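Local coordinates for protein similar to metal-dependent hydrolase (Staphylococcus aureus subsp. aureus Mu50, PDB 3ESH) that probably acts as a metal-dependent hydrolase of the metallo-beta-lactamase superfamily, with a substrate that is not established here, at residues G25-K29 with P30-K34; V202-G205 with D206-P209; R231-E234 with R235-Y239. All coordinates share one frame; numbering follows the deposited sequence.

Contact 1. Residues G25-K29 with P30-K34; sequences GVVPK and PLWSK
Lys29 lies across one face of the Trp32 indole, three residues further along the chain. At the base of the lysine, CB rests against the ring of the following Pro30. Its CG is anti to the backbone N (chi1 -171°), which carries the chain out over the six-membered part of the indole: Lys29 CG stands 3.2 Å above the ring plane, offset toward the rim, and is 3.4 Å from Trp32 CZ2. Fully extended from there, the chain draws away gradually, with Lys29 CD 3.9 Å from Trp32 CZ2 and CE only grazing CZ2 and CH2. The indole comes back to meet it because Trp32 CG sits between backbone N and carbonyl carbon (chi1 68°); this turns the five-membered end toward the start of the helix, where Val27 O approaches CD1 at the ring edge.

Behind the lysine, its carbonyl serves two donors of one residue. Ser33 N reaches Lys29 O at 2.7 Å, nearly straight on, while Ser33 OG donates to the same oxygen from above the carbonyl plane. One residue earlier, Trp32 N donates to Pro28 O at 3.2 Å, in the carbonyl plane, with Pro28 as the N-cap. Val27 CG1 packs on Leu31 CB and Trp32 CB, and Pro28 CD lies 3.9 Å from Leu31 CD1.

Helix 29-32 follows helix 20-24 after a short loop, and the Trp32 ring meets that of Phe24 with planes only about 15° apart. Asn42, just before strand 43-47, touches both Lys29 and Trp32, and Lys29 N is hydrogen-bonded to Asp19 of the second subunit.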
loop_
_atom_site.group_PDB
_atom_site.type_symbol
_atom_site.label_atom_id
_atom_site.label_comp_id
_atom_site.label_asym_id
_atom_site.label_seq_id
_atom_site.Cartn_x
_atom_site.Cartn_y
_atom_site.Cartn_z
ATOM N N GLY A 25 -14.202 -24.228 -3.014
ATOM C CA GLY A 25 -12.835 -24.013 -3.415
ATOM C C GLY A 25 -11.896 -25.198 -3.311
ATOM O O GLY A 25 -12.058 -26.195 -4.005
ATOM N N VAL A 26 -10.901 -25.078 -2.441
ATOM C CA VAL A 26 -9.890 -26.111 -2.264
ATOM C C VAL A 26 -10.348 -27.405 -1.599
ATOM O O VAL A 26 -9.671 -28.418 -1.705
ATOM C CB VAL A 26 -8.688 -25.572 -1.476
ATOM C CG1 VAL A 26 -8.171 -24.303 -2.147
ATOM C CG2 VAL A 26 -9.073 -25.315 -0.015
ATOM N N VAL A 27 -11.482 -27.381 -0.916
ATOM C CA VAL A 27 -11.975 -28.577 -0.251
ATOM C C VAL A 27 -12.385 -29.636 -1.271
ATOM O O VAL A 27 -13.290 -29.411 -2.083
ATOM C CB VAL A 27 -13.191 -28.253 0.658
ATOM C CG1 VAL A 27 -13.705 -29.522 1.322
ATOM C CG2 VAL A 27 -12.791 -27.247 1.714
ATOM N N PRO A 28 -11.729 -30.809 -1.241
ATOM C CA PRO A 28 -12.040 -31.897 -2.172
ATOM C C PRO A 28 -13.517 -32.264 -2.040
ATOM O O PRO A 28 -14.082 -32.167 -0.953
ATOM C CB PRO A 28 -11.137 -33.029 -1.701
ATOM C CG PRO A 28 -10.013 -32.308 -0.986
ATOM C CD PRO A 28 -10.739 -31.239 -0.246
ATOM N N LYS A 29 -14.145 -32.691 -3.133
ATOM C CA LYS A 29 -15.565 -33.068 -3.101
ATOM C C LYS A 29 -15.922 -34.143 -2.071
ATOM O O LYS A 29 -16.951 -34.032 -1.392
ATOM C CB LYS A 29 -16.044 -33.520 -4.483
ATOM C CG LYS A 29 -17.550 -33.705 -4.539
ATOM C CD LYS A 29 -18.025 -34.038 -5.925
ATOM C CE LYS A 29 -19.502 -34.335 -5.944
ATOM N NZ LYS A 29 -19.942 -34.712 -7.316
ATOM N N PRO A 30 -15.102 -35.205 -1.963
ATOM C CA PRO A 30 -15.355 -36.283 -1.000
ATOM C C PRO A 30 -15.640 -35.732 0.394
ATOM O O PRO A 30 -16.470 -36.269 1.117
ATOM C CB PRO A 30 -14.068 -37.096 -1.054
ATOM C CG PRO A 30 -13.696 -36.990 -2.489
ATOM C CD PRO A 30 -13.939 -35.528 -2.806
ATOM N N LEU A 31 -14.944 -34.657 0.757
ATOM C CA LEU A 31 -15.139 -34.025 2.057
ATOM C C LEU A 31 -16.343 -33.082 2.101
ATOM O O LEU A 31 -17.164 -33.188 3.015
ATOM C CB LEU A 31 -13.896 -33.250 2.485
ATOM C CG LEU A 31 -12.606 -34.053 2.657
ATOM C CD1 LEU A 31 -11.495 -33.118 3.143
ATOM C CD2 LEU A 31 -12.836 -35.188 3.643
ATOM N N TRP A 32 -16.468 -32.163 1.140
ATOM C CA TRP A 32 -17.614 -31.263 1.194
ATOM C C TRP A 32 -18.946 -31.911 0.836
ATOM O O TRP A 32 -19.982 -31.485 1.342
ATOM C CB TRP A 32 -17.415 -29.962 0.358
ATOM C CG TRP A 32 -17.353 -30.094 -1.136
ATOM C CD1 TRP A 32 -16.231 -30.145 -1.905
ATOM C CD2 TRP A 32 -18.463 -30.224 -2.040
ATOM N NE1 TRP A 32 -16.565 -30.305 -3.226
ATOM C CE2 TRP A 32 -17.928 -30.366 -3.340
ATOM C CE3 TRP A 32 -19.855 -30.247 -1.874
ATOM C CZ2 TRP A 32 -18.737 -30.527 -4.476
ATOM C CZ3 TRP A 32 -20.664 -30.406 -3.008
ATOM C CH2 TRP A 32 -20.099 -30.548 -4.286
ATOM N N SER A 33 -18.936 -32.941 -0.008
ATOM C CA SER A 33 -20.196 -33.593 -0.380
ATOM C C SER A 33 -20.874 -34.242 0.836
ATOM O O SER A 33 -22.088 -34.455 0.845
ATOM C CB SER A 33 -19.978 -34.640 -1.478
ATOM O OG SER A 33 -19.065 -35.633 -1.074
ATOM N N LYS A 34 -20.086 -34.542 1.863
ATOM C CA LYS A 34 -20.605 -35.131 3.085
ATOM C C LYS A 34 -21.142 -34.058 4.027
ATOM O O LYS A 34 -21.845 -34.367 4.976
ATOM C CB LYS A 34 -19.510 -35.937 3.786
ATOM C CG LYS A 34 -19.111 -37.201 3.036
ATOM C CD LYS A 34 -17.966 -37.954 3.695
ATOM C CE LYS A 34 -17.563 -39.144 2.827
ATOM N NZ LYS A 34 -16.282 -39.762 3.258
#

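Contact 2. Residues V202-G205 with D206-P209; sequences VHMG and DIFP
Two backbone hydrogen bonds, one residue apart, fold the chain as it leaves strand 199-203. Ile207 N donates to Met204 O at 3.1 Å with a fairly straight N-H (153°), and Phe208 N donates to Gly205 O at 3.2 Å, coming from well above that carbonyl's plane. The first loop has Gly205 and Asp206 at its corners; the positive phi of Gly205 gives it the shape of a type II' turn.

Met204, a selenomethionine, packs on the apolar side of the bend. Its CB meets Phe208 CB at 3.7 Å. Beyond that the extended chi2 carries the selenium to the edge of the Phe208 ring, and the bend at chi3 (67°) turns the terminal CE tightly onto Ile207 CG2, 3.3 Å away. The selenium is 5.4 Å from the centroid of the Phe208 ring and 78° off the ring normal, an edge-on Met-aromatic contact. Phe208 itself reaches on to Phe247 and Phe249, so the apolar side of the bend is buried against strand 246-248 and the residues after it.

Asp206 points the other way, its CB turned from the preceding segment. Its OD2 makes a weak hydrogen bond to His108, and the side chain also touches Asp112, His113, His185 and His251. In the model Asp206, His110 and His185 face a vacant point that could be an empty metal site. An aspartate in the loop that follows a strand, near the histidines of an HxHxDH motif, is characteristic of metallo-beta-lactamase fold enzymes, where it commonly bridges two metal ions; Asp206 probably fills that place here.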
loop_
_atom_site.group_PDB
_atom_site.type_symbol
_atom_site.label_atom_id
_atom_site.label_comp_id
_atom_site.label_asym_id
_atom_site.label_seq_id
_atom_site.Cartn_x
_atom_site.Cartn_y
_atom_site.Cartn_z
ATOM N N VAL A 202 -25.493 -12.510 14.421
ATOM C CA VAL A 202 -24.626 -12.020 13.371
ATOM C C VAL A 202 -24.845 -12.760 12.065
ATOM O O VAL A 202 -25.137 -13.952 12.049
ATOM C CB VAL A 202 -23.138 -12.140 13.767
ATOM C CG1 VAL A 202 -22.753 -13.601 13.916
ATOM C CG2 VAL A 202 -22.264 -11.443 12.732
ATOM N N HIS A 203 -24.727 -12.025 10.968
ATOM C CA HIS A 203 -24.856 -12.591 9.642
ATOM C C HIS A 203 -23.559 -12.229 8.944
ATOM O O HIS A 203 -23.325 -11.066 8.636
ATOM C CB HIS A 203 -26.034 -11.986 8.882
ATOM C CG HIS A 203 -26.106 -12.429 7.455
ATOM N ND1 HIS A 203 -26.136 -13.756 7.093
ATOM C CD2 HIS A 203 -26.112 -11.718 6.303
ATOM C CE1 HIS A 203 -26.151 -13.849 5.772
ATOM N NE2 HIS A 203 -26.136 -12.629 5.275
HETATM N N MSE A 204 -22.715 -13.224 8.707
HETATM C CA MSE A 204 -21.435 -12.992 8.058
HETATM C C MSE A 204 -21.471 -13.061 6.531
HETATM O O MSE A 204 -20.437 -13.221 5.885
HETATM C CB MSE A 204 -20.391 -13.947 8.641
HETATM C CG MSE A 204 -19.889 -13.427 9.962
HETATM SE SE MSE A 204 -18.850 -14.677 10.909
HETATM C CE MSE A 204 -17.366 -14.755 9.725
ATOM N N GLY A 205 -22.666 -12.910 5.955
ATOM C CA GLY A 205 -22.782 -12.946 4.507
ATOM C C GLY A 205 -22.031 -14.095 3.840
ATOM O O GLY A 205 -21.938 -15.183 4.393
ATOM N N ASP A 206 -21.479 -13.845 2.654
ATOM C CA ASP A 206 -20.777 -14.891 1.923
ATOM C C ASP A 206 -19.372 -15.224 2.419
ATOM O O ASP A 206 -18.593 -15.864 1.722
ATOM C CB ASP A 206 -20.747 -14.559 0.429
ATOM C CG ASP A 206 -22.088 -14.785 -0.238
ATOM O OD1 ASP A 206 -22.983 -15.371 0.408
ATOM O OD2 ASP A 206 -22.259 -14.389 -1.413
ATOM N N ILE A 207 -19.060 -14.790 3.632
ATOM C CA ILE A 207 -17.773 -15.074 4.233
ATOM C C ILE A 207 -18.015 -16.275 5.176
ATOM O O ILE A 207 -17.086 -16.844 5.746
ATOM C CB ILE A 207 -17.213 -13.804 4.970
ATOM C CG1 ILE A 207 -15.791 -13.539 4.505
ATOM C CG2 ILE A 207 -17.209 -13.986 6.471
ATOM C CD1 ILE A 207 -15.651 -13.467 3.011
ATOM N N PHE A 208 -19.287 -16.653 5.299
ATOM C CA PHE A 208 -19.740 -17.795 6.091
ATOM C C PHE A 208 -21.113 -18.120 5.493
ATOM O O PHE A 208 -22.140 -18.001 6.159
ATOM C CB PHE A 208 -19.873 -17.410 7.568
ATOM C CG PHE A 208 -20.040 -18.594 8.503
ATOM C CD1 PHE A 208 -20.153 -18.397 9.880
ATOM C CD2 PHE A 208 -20.079 -19.902 8.014
ATOM C CE1 PHE A 208 -20.298 -19.481 10.757
ATOM C CE2 PHE A 208 -20.222 -20.987 8.879
ATOM C CZ PHE A 208 -20.334 -20.774 10.255
ATOM N N PRO A 209 -21.138 -18.541 4.215
ATOM C CA PRO A 209 -22.334 -18.886 3.436
ATOM C C PRO A 209 -23.305 -19.858 4.085
ATOM O O PRO A 209 -24.490 -19.561 4.231
ATOM C CB PRO A 209 -21.758 -19.452 2.138
ATOM C CG PRO A 209 -20.392 -18.874 2.068
ATOM C CD PRO A 209 -19.929 -18.951 3.487
#

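Contact 3. Residues R231-E234 with R235-Y239; sequences REKE and RMIPY
Met236 packs closely on Glu232, one helical turn earlier, and the tight half of the contact is built round that pair. Met236 N donates to Glu232 O at 2.8 Å, nearly straight (167°), the shortest backbone hydrogen bond between the two segments. The selenomethionine chain follows it: CG passes over the same carbonyl oxygen, and beyond the bend at chi3 Met236 CE ends 3.6 Å from Glu232 OE1. Glu232 curls to meet it, bent at chi2 (-67°), and this also brings its carboxylate beside Arg235. The salt bridge there joins Arg235 NH1 to Glu232 OE1 at 3.2 Å. The oxygen lies in the guanidinium plane, at its edge, but is itself approached from above the carboxylate plane; the two planes are 58° apart, so the pair is held by one oblique bond rather than a flat two-pronged one.

Elsewhere the grip slackens. Arg235 N splits its hydrogen between Arg231 O and Glu232 O, both bonds weak. Ile237 N reaches Lys233 O only at 3.4 Å, also weakly, and the side chains barely meet, Lys233 CB being 4.2 Å from Ile237 CD1. Pro238 has no N-H to offer, and its CD faces Glu234 O at 3.2 Å, where the helix kinks.

The partly exposed face, carrying Arg231, Glu234 and Arg235, meets the third subunit. Arg231 pairs with its Asp136, Glu234 bonds to His139 and Gln135 of that subunit, and Arg235 NH1 forms a salt bridge to its Glu168; Lys233 NZ, on the buried side, donates to the carbonyls of His213 and Asn215. The positive charge of Arg235 would tend to keep the buried Glu232 ionised, though Glu168 of the third subunit shares it, so the pairing within the helix is probably linked to subunit contact.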
loop_
_atom_site.group_PDB
_atom_site.type_symbol
_atom_site.label_atom_id
_atom_site.label_comp_id
_atom_site.label_asym_id
_atom_site.label_seq_id
_atom_site.Cartn_x
_atom_site.Cartn_y
_atom_site.Cartn_z
ATOM N N ARG A 231 -8.641 -14.647 7.048
ATOM C CA ARG A 231 -8.260 -13.772 8.136
ATOM C C ARG A 231 -9.477 -13.388 8.963
ATOM O O ARG A 231 -9.465 -13.505 10.180
ATOM C CB ARG A 231 -7.591 -12.504 7.608
ATOM C CG ARG A 231 -7.189 -11.499 8.692
ATOM C CD ARG A 231 -6.660 -10.201 8.067
ATOM N NE ARG A 231 -6.412 -9.162 9.057
ATOM C CZ ARG A 231 -5.261 -8.993 9.710
ATOM N NH1 ARG A 231 -4.229 -9.801 9.475
ATOM N NH2 ARG A 231 -5.136 -8.009 10.600
ATOM N N GLU A 232 -10.536 -12.937 8.303
ATOM C CA GLU A 232 -11.757 -12.519 9.003
ATOM C C GLU A 232 -12.441 -13.676 9.729
ATOM O O GLU A 232 -12.839 -13.540 10.885
ATOM C CB GLU A 232 -12.746 -11.869 8.026
ATOM C CG GLU A 232 -12.229 -10.620 7.363
ATOM C CD GLU A 232 -12.038 -9.473 8.339
ATOM O OE1 GLU A 232 -13.039 -8.992 8.912
ATOM O OE2 GLU A 232 -10.887 -9.054 8.533
ATOM N N LYS A 233 -12.589 -14.804 9.046
ATOM C CA LYS A 233 -13.214 -15.981 9.637
ATOM C C LYS A 233 -12.410 -16.495 10.830
ATOM O O LYS A 233 -12.989 -16.865 11.851
ATOM C CB LYS A 233 -13.347 -17.098 8.589
ATOM C CG LYS A 233 -14.338 -16.784 7.468
ATOM C CD LYS A 233 -14.369 -17.871 6.411
ATOM C CE LYS A 233 -14.996 -19.136 6.932
ATOM N NZ LYS A 233 -14.974 -20.188 5.879
ATOM N N GLU A 234 -11.083 -16.519 10.698
ATOM C CA GLU A 234 -10.219 -16.995 11.779
ATOM C C GLU A 234 -10.444 -16.226 13.077
ATOM O O GLU A 234 -10.389 -16.805 14.159
ATOM C CB GLU A 234 -8.743 -16.887 11.381
ATOM C CG GLU A 234 -7.784 -17.124 12.543
ATOM C CD GLU A 234 -6.317 -16.921 12.172
ATOM O OE1 GLU A 234 -5.978 -15.829 11.679
ATOM O OE2 GLU A 234 -5.506 -17.850 12.381
ATOM N N ARG A 235 -10.730 -14.933 12.973
ATOM C CA ARG A 235 -10.923 -14.136 14.168
ATOM C C ARG A 235 -12.370 -13.927 14.609
ATOM O O ARG A 235 -12.667 -13.995 15.800
ATOM C CB ARG A 235 -10.219 -12.782 14.016
ATOM C CG ARG A 235 -11.161 -11.601 13.990
ATOM C CD ARG A 235 -10.435 -10.278 14.103
ATOM N NE ARG A 235 -11.400 -9.189 14.118
ATOM C CZ ARG A 235 -12.099 -8.789 13.061
ATOM N NH1 ARG A 235 -11.928 -9.387 11.886
ATOM N NH2 ARG A 235 -12.988 -7.810 13.185
HETATM N N MSE A 236 -13.270 -13.677 13.665
HETATM C CA MSE A 236 -14.678 -13.445 13.995
HETATM C C MSE A 236 -15.394 -14.636 14.620
HETATM O O MSE A 236 -15.928 -14.528 15.725
HETATM C CB MSE A 236 -15.459 -13.014 12.755
HETATM C CG MSE A 236 -14.932 -11.758 12.142
HETATM SE SE MSE A 236 -16.056 -11.290 10.641
HETATM C CE MSE A 236 -15.944 -9.421 10.917
ATOM N N ILE A 237 -15.417 -15.768 13.916
ATOM C CA ILE A 237 -16.110 -16.960 14.397
ATOM C C ILE A 237 -15.798 -17.363 15.843
ATOM O O ILE A 237 -16.713 -17.569 16.638
ATOM C CB ILE A 237 -15.884 -18.139 13.418
ATOM C CG1 ILE A 237 -16.519 -17.781 12.072
ATOM C CG2 ILE A 237 -16.500 -19.416 13.955
ATOM C CD1 ILE A 237 -16.325 -18.812 10.971
ATOM N N PRO A 238 -14.511 -17.476 16.210
ATOM C CA PRO A 238 -14.219 -17.855 17.596
ATOM C C PRO A 238 -14.760 -16.819 18.597
ATOM O O PRO A 238 -15.229 -17.167 19.679
ATOM C CB PRO A 238 -12.690 -17.936 17.616
ATOM C CG PRO A 238 -12.362 -18.375 16.217
ATOM C CD PRO A 238 -13.290 -17.512 15.386
ATOM N N TYR A 239 -14.686 -15.547 18.219
ATOM C CA TYR A 239 -15.171 -14.463 19.070
ATOM C C TYR A 239 -16.689 -14.508 19.218
ATOM O O TYR A 239 -17.212 -14.458 20.325
ATOM C CB TYR A 239 -14.764 -13.109 18.488
ATOM C CG TYR A 239 -15.365 -11.928 19.218
ATOM C CD1 TYR A 239 -14.900 -11.552 20.480
ATOM C CD2 TYR A 239 -16.446 -11.233 18.678
ATOM C CE1 TYR A 239 -15.498 -10.519 21.187
ATOM C CE2 TYR A 239 -17.054 -10.204 19.377
ATOM C CZ TYR A 239 -16.577 -9.850 20.632
ATOM O OH TYR A 239 -17.194 -8.831 21.331
#

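How the contacts relate
From the N terminus the three contacts come in series, with no nesting or crossing, and each closes only a local turn. Contact 1 shapes the passage from helix 20-24 into helix 29-32 at the periphery, its centre about 19 Å from that of contact 2 and about 21 Å from that of contact 3, touching neither. Contact 2 turns the chain at the end of strand 199-203, near the possible metal site. Contact 3 lies on helix 226-242, which comes back over that turn: Met204 CE packs 3.8 Å from Met236 SE, and Phe208 CD1 meets Ile237 CD1 at 4.0 Å. Contacts 2 and 3 thus tie the sheet to the helix covering it.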